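Side-chain contacts in 3-oxoacyl-(acyl-carrier protein) synthase II (Thermus thermophilus, PDB 1J3N), which probably catalyses the decarboxylative condensation of malonyl units carried on acyl-carrier protein with growing acyl chains, the elongating step of fatty acid synthesis: residues Glu242-Lys245 with Arg250-Ala253; Ile349-Ala354 with Leu403-Val408. All blocks are in the same frame, centred on the assembly; numbering follows the deposited sequence.

How the contacts relate
Both contacts lie on the same side of the chain's centre, about 13 Å apart, centre to centre, contact 2 deeper and contact 1 farther out. They meet directly at Tyr252, whose CB packs 3.3 Å from Val352 CG1, so Val352 serves contact 2 with one methyl and Tyr252 with the other. A second join runs through the C-terminal residue: Val408 CG2 comes within 4.1 Å of Ile251 CG2. Strand 253-262, into which segment 250-253 leads, pairs antiparallel with strand 399-406 of contact 2. Both contacts are packing within one subunit, and the other chain of the homodimer touches neither.

Contact 1: Glu242-Lys245 with Arg250-Ala253; sequences EHAK and RIYA
Ile251 points its delta methyl across at the last turn of helix 241-246, where CD1 comes to 4.2 Å from CB of Ala244. The two side chains face each other: both leave their backbones toward the opposite segment, and the long arm of the isoleucine covers about half of the gap, since the CA atoms of Ala244 and Ile251 stand 7.7 Å apart. The arm is nearly straight, with CD1 anti to CA across CB-CG1 (chi2 171°), which carries the methyl clear of its own backbone. The same CD1 also meets Lys245, at CD, 4.2 Å away. Here it is the aliphatic middle of the lysine that touches; the ammonium nitrogen continues past it, Lys245 NZ lying 6.4 Å from Ile251 CD1.

One step along the chain to each side, Arg250 and Tyr252 do something different. Arg250 turns away from the helix, and its guanidinium lies with one face toward the phenol, CZ of Tyr252 standing 3.1 Å above the guanidinium plane and over its centre. Both groups are tied to Asp85, Tyr252 OH bonding to its carboxylate and Arg250 NH2 to its main-chain oxygen, so one aspartate has bonds to both residues that flank Ile251.

Beneath the touching methyls lies strand 4-13: Ala244 and Ile251 both rest on Val5, and Ala244 also on Thr7. The strand pairs antiparallel with strand 232-240, which leads into the helix, and with strand 253-262, which follows the loop; the contact thus closes the short helical connection between these two strands. Chemically it is apolar throughout, with no hydrogen bond across and just 86 Å² buried, which implies a light apolar contact, shared with Val5 and Thr7 of the strand beneath.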
loop_
_atom_site.group_PDB
_atom_site.type_symbol
_atom_site.label_atom_id
_atom_site.label_comp_id
_atom_site.label_asym_id
_atom_site.label_seq_id
_atom_site.Cartn_x
_atom_site.Cartn_y
_atom_site.Cartn_z
ATOM N N GLU A 242 10.231 -6.734 -24.771
ATOM C CA GLU A 242 10.386 -7.975 -25.518
ATOM C C GLU A 242 9.058 -8.709 -25.667
ATOM O O GLU A 242 8.708 -9.184 -26.752
ATOM C CB GLU A 242 11.397 -8.880 -24.811
ATOM C CG GLU A 242 12.820 -8.333 -24.795
ATOM C CD GLU A 242 13.436 -8.255 -26.180
ATOM O OE1 GLU A 242 13.514 -9.305 -26.854
ATOM O OE2 GLU A 242 13.847 -7.149 -26.593
ATOM N N HIS A 243 8.318 -8.801 -24.571
ATOM C CA HIS A 243 7.032 -9.480 -24.599
ATOM C C HIS A 243 6.058 -8.747 -25.516
ATOM O O HIS A 243 5.247 -9.371 -26.195
ATOM C CB HIS A 243 6.464 -9.578 -23.179
ATOM C CG HIS A 243 5.194 -10.367 -23.086
ATOM N ND1 HIS A 243 3.982 -9.884 -23.530
ATOM C CD2 HIS A 243 4.948 -11.601 -22.586
ATOM C CE1 HIS A 243 3.041 -10.785 -23.304
ATOM N NE2 HIS A 243 3.602 -11.836 -22.732
ATOM N N ALA A 244 6.154 -7.420 -25.550
ATOM C CA ALA A 244 5.277 -6.611 -26.384
ATOM C C ALA A 244 5.565 -6.783 -27.876
ATOM O O ALA A 244 4.650 -7.035 -28.661
ATOM C CB ALA A 244 5.394 -5.135 -25.993
ATOM N N LYS A 245 6.829 -6.644 -28.271
ATOM C CA LYS A 245 7.180 -6.792 -29.679
ATOM C C LYS A 245 6.924 -8.203 -30.202
ATOM O O LYS A 245 6.490 -8.372 -31.339
ATOM C CB LYS A 245 8.646 -6.415 -29.927
ATOM C CG LYS A 245 8.913 -4.909 -30.025
ATOM C CD LYS A 245 7.911 -4.181 -30.937
ATOM C CE LYS A 245 7.928 -4.685 -32.383
ATOM N NZ LYS A 245 9.124 -4.220 -33.143
ATOM N N ARG A 250 0.639 -2.813 -29.826
ATOM C CA ARG A 250 0.668 -1.396 -30.139
ATOM C C ARG A 250 1.252 -0.783 -28.875
ATOM O O ARG A 250 0.725 -0.989 -27.780
ATOM C CB ARG A 250 -0.748 -0.863 -30.385
ATOM C CG ARG A 250 -0.800 0.631 -30.702
ATOM C CD ARG A 250 -1.267 1.471 -29.519
ATOM N NE ARG A 250 -2.706 1.335 -29.309
ATOM C CZ ARG A 250 -3.279 0.362 -28.607
ATOM N NH1 ARG A 250 -2.539 -0.572 -28.024
ATOM N NH2 ARG A 250 -4.603 0.310 -28.508
ATOM N N ILE A 251 2.352 -0.057 -29.019
ATOM C CA ILE A 251 3.001 0.563 -27.873
ATOM C C ILE A 251 2.701 2.059 -27.835
ATOM O O ILE A 251 2.960 2.784 -28.798
ATOM C CB ILE A 251 4.521 0.312 -27.927
ATOM C CG1 ILE A 251 4.784 -1.187 -27.790
ATOM C CG2 ILE A 251 5.235 1.101 -26.847
ATOM C CD1 ILE A 251 6.218 -1.582 -28.040
ATOM N N TYR A 252 2.141 2.511 -26.718
ATOM C CA TYR A 252 1.783 3.911 -26.549
ATOM C C TYR A 252 2.985 4.771 -26.195
ATOM O O TYR A 252 3.093 5.921 -26.631
ATOM C CB TYR A 252 0.733 4.048 -25.456
ATOM C CG TYR A 252 -0.632 3.553 -25.847
ATOM C CD1 TYR A 252 -1.393 4.235 -26.800
ATOM C CD2 TYR A 252 -1.195 2.443 -25.223
ATOM C CE1 TYR A 252 -2.686 3.828 -27.111
ATOM C CE2 TYR A 252 -2.484 2.026 -25.527
ATOM C CZ TYR A 252 -3.225 2.726 -26.467
ATOM O OH TYR A 252 -4.519 2.342 -26.736
ATOM N N ALA A 253 3.876 4.204 -25.392
ATOM C CA ALA A 253 5.078 4.897 -24.949
ATOM C C ALA A 253 5.890 3.981 -24.046
ATOM O O ALA A 253 5.497 2.845 -23.765
ATOM C CB ALA A 253 4.702 6.160 -24.183
#

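Contact 2: Ile349-Ala354 with Leu403-Val408; sequences IATVQA and LAFKRV
Val352 sets its CG2 methyl over one face of the Phe405 ring, 3.8 Å from the centroid and 15° off the ring normal, a clear CH-pi contact. The methyl sits somewhat toward the CD1-CE1 side. Thr351, the preceding residue on helix 343-357, brings CG2 to 3.7 Å from CD2 of Phe405, approaching the ring obliquely. Two neighbouring methyls of one helix therefore hold the same phenyl group, and both side chains cross it at about a right angle.

What aims the threonine methyl is partly polar. Thr351 OG1 stands beside the backbone N (chi1 -57°) and bonds back to the carbonyl oxygen of Glu347, one turn earlier; this satisfies the hydroxyl within the helix and turns the methyl to the strand. In Val352, CG2 sits anti to the carbonyl carbon, while CG1 packs on Tyr252. Phe405 is held in turn by strand 399-406, its backbone bonded to Ala389 of strand 388-394, while its side chain also touches Leu255 of strand 253-262. Thr351 rests on Ala389 and Ser391 too, so here the helix packs across two neighbouring strands, 388-394 and 399-406, helix against sheet in the layered core of the thiolase fold.

Replacing Phe405 with an alanine would probably open a gap under the helix and leave the Val352 and Thr351 methyls without their packing partner. No hydrogen bond crosses between the two segments; the 139 Å² they bury is centred on two methyls and a phenyl ring, which implies that the helix is seated here by close apolar fit, its hydroxyl already spent on its own backbone.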
loop_
_atom_site.group_PDB
_atom_site.type_symbol
_atom_site.label_atom_id
_atom_site.label_comp_id
_atom_site.label_asym_id
_atom_site.label_seq_id
_atom_site.Cartn_x
_atom_site.Cartn_y
_atom_site.Cartn_z
ATOM N N ILE A 349 -2.339 8.097 -17.771
ATOM C CA ILE A 349 -2.979 7.746 -19.026
ATOM C C ILE A 349 -2.995 8.964 -19.954
ATOM O O ILE A 349 -2.635 8.871 -21.133
ATOM C CB ILE A 349 -4.412 7.220 -18.785
ATOM C CG1 ILE A 349 -4.331 5.872 -18.037
ATOM C CG2 ILE A 349 -5.143 7.063 -20.123
ATOM C CD1 ILE A 349 -5.657 5.177 -17.819
ATOM N N ALA A 350 -3.396 10.109 -19.410
ATOM C CA ALA A 350 -3.449 11.348 -20.173
ATOM C C ALA A 350 -2.048 11.709 -20.669
ATOM O O ALA A 350 -1.875 12.151 -21.808
ATOM C CB ALA A 350 -4.009 12.479 -19.299
ATOM N N THR A 351 -1.048 11.507 -19.814
ATOM C CA THR A 351 0.336 11.823 -20.164
ATOM C C THR A 351 0.852 10.913 -21.272
ATOM O O THR A 351 1.578 11.353 -22.162
ATOM C CB THR A 351 1.259 11.711 -18.928
ATOM O OG1 THR A 351 0.768 12.576 -17.892
ATOM C CG2 THR A 351 2.680 12.122 -19.285
ATOM N N VAL A 352 0.480 9.639 -21.221
ATOM C CA VAL A 352 0.893 8.694 -22.251
ATOM C C VAL A 352 0.176 9.023 -23.562
ATOM O O VAL A 352 0.758 8.891 -24.635
ATOM C CB VAL A 352 0.565 7.232 -21.836
ATOM C CG1 VAL A 352 0.681 6.300 -23.028
ATOM C CG2 VAL A 352 1.514 6.791 -20.745
ATOM N N GLN A 353 -1.082 9.461 -23.462
ATOM C CA GLN A 353 -1.885 9.811 -24.639
ATOM C C GLN A 353 -1.338 11.049 -25.352
ATOM O O GLN A 353 -1.406 11.143 -26.577
ATOM C CB GLN A 353 -3.348 10.057 -24.251
ATOM C CG GLN A 353 -4.083 8.826 -23.723
ATOM C CD GLN A 353 -5.550 9.094 -23.418
ATOM O OE1 GLN A 353 -5.891 10.084 -22.768
ATOM N NE2 GLN A 353 -6.424 8.194 -23.868
ATOM N N ALA A 354 -0.805 11.998 -24.588
ATOM C CA ALA A 354 -0.242 13.210 -25.175
ATOM C C ALA A 354 1.017 12.886 -25.988
ATOM O O ALA A 354 1.263 13.507 -27.017
ATOM C CB ALA A 354 0.089 14.222 -24.090
ATOM N N LEU A 403 6.588 10.168 -12.464
ATOM C CA LEU A 403 6.841 9.205 -13.519
ATOM C C LEU A 403 7.351 9.958 -14.737
ATOM O O LEU A 403 6.910 11.078 -15.016
ATOM C CB LEU A 403 5.562 8.431 -13.887
ATOM C CG LEU A 403 4.991 7.451 -12.851
ATOM C CD1 LEU A 403 3.768 6.768 -13.427
ATOM C CD2 LEU A 403 6.026 6.414 -12.469
ATOM N N ALA A 404 8.289 9.339 -15.443
ATOM C CA ALA A 404 8.870 9.909 -16.645
ATOM C C ALA A 404 8.546 8.991 -17.814
ATOM O O ALA A 404 8.875 7.801 -17.798
ATOM C CB ALA A 404 10.386 10.047 -16.492
ATOM N N PHE A 405 7.907 9.554 -18.834
ATOM C CA PHE A 405 7.527 8.797 -20.013
ATOM C C PHE A 405 8.321 9.230 -21.235
ATOM O O PHE A 405 8.639 10.405 -21.404
ATOM C CB PHE A 405 6.030 8.966 -20.274
ATOM C CG PHE A 405 5.158 8.244 -19.277
ATOM C CD1 PHE A 405 5.068 6.851 -19.291
ATOM C CD2 PHE A 405 4.424 8.953 -18.329
ATOM C CE1 PHE A 405 4.255 6.174 -18.378
ATOM C CE2 PHE A 405 3.607 8.283 -17.408
ATOM C CZ PHE A 405 3.525 6.894 -17.437
ATOM N N LYS A 406 8.641 8.266 -22.090
ATOM C CA LYS A 406 9.397 8.543 -23.306
ATOM C C LYS A 406 8.592 8.175 -24.546
ATOM O O LYS A 406 8.010 7.093 -24.615
ATOM C CB LYS A 406 10.711 7.755 -23.305
ATOM C CG LYS A 406 11.471 7.840 -24.617
ATOM C CD LYS A 406 12.716 6.964 -24.613
ATOM C CE LYS A 406 13.415 7.037 -25.964
ATOM N NZ LYS A 406 14.641 6.193 -25.999
ATOM N N ARG A 407 8.555 9.084 -25.517
ATOM C CA ARG A 407 7.833 8.845 -26.762
ATOM C C ARG A 407 8.565 7.787 -27.579
ATOM O O ARG A 407 9.759 7.909 -27.850
ATOM C CB ARG A 407 7.722 10.140 -27.579
ATOM C CG ARG A 407 7.021 9.970 -28.927
ATOM C CD ARG A 407 6.988 11.264 -29.733
ATOM N NE ARG A 407 8.325 11.762 -30.054
ATOM C CZ ARG A 407 9.247 11.070 -30.720
ATOM N NH1 ARG A 407 8.989 9.839 -31.142
ATOM N NH2 ARG A 407 10.430 11.613 -30.973
ATOM N N VAL A 408 7.839 6.742 -27.959
ATOM C CA VAL A 408 8.410 5.658 -28.747
ATOM C C VAL A 408 8.154 5.930 -30.229
ATOM O O VAL A 408 7.381 6.868 -30.526
ATOM C CB VAL A 408 7.778 4.302 -28.335
ATOM C CG1 VAL A 408 8.193 3.201 -29.292
ATOM C CG2 VAL A 408 8.211 3.947 -26.928
ATOM O OXT VAL A 408 8.727 5.216 -31.075
#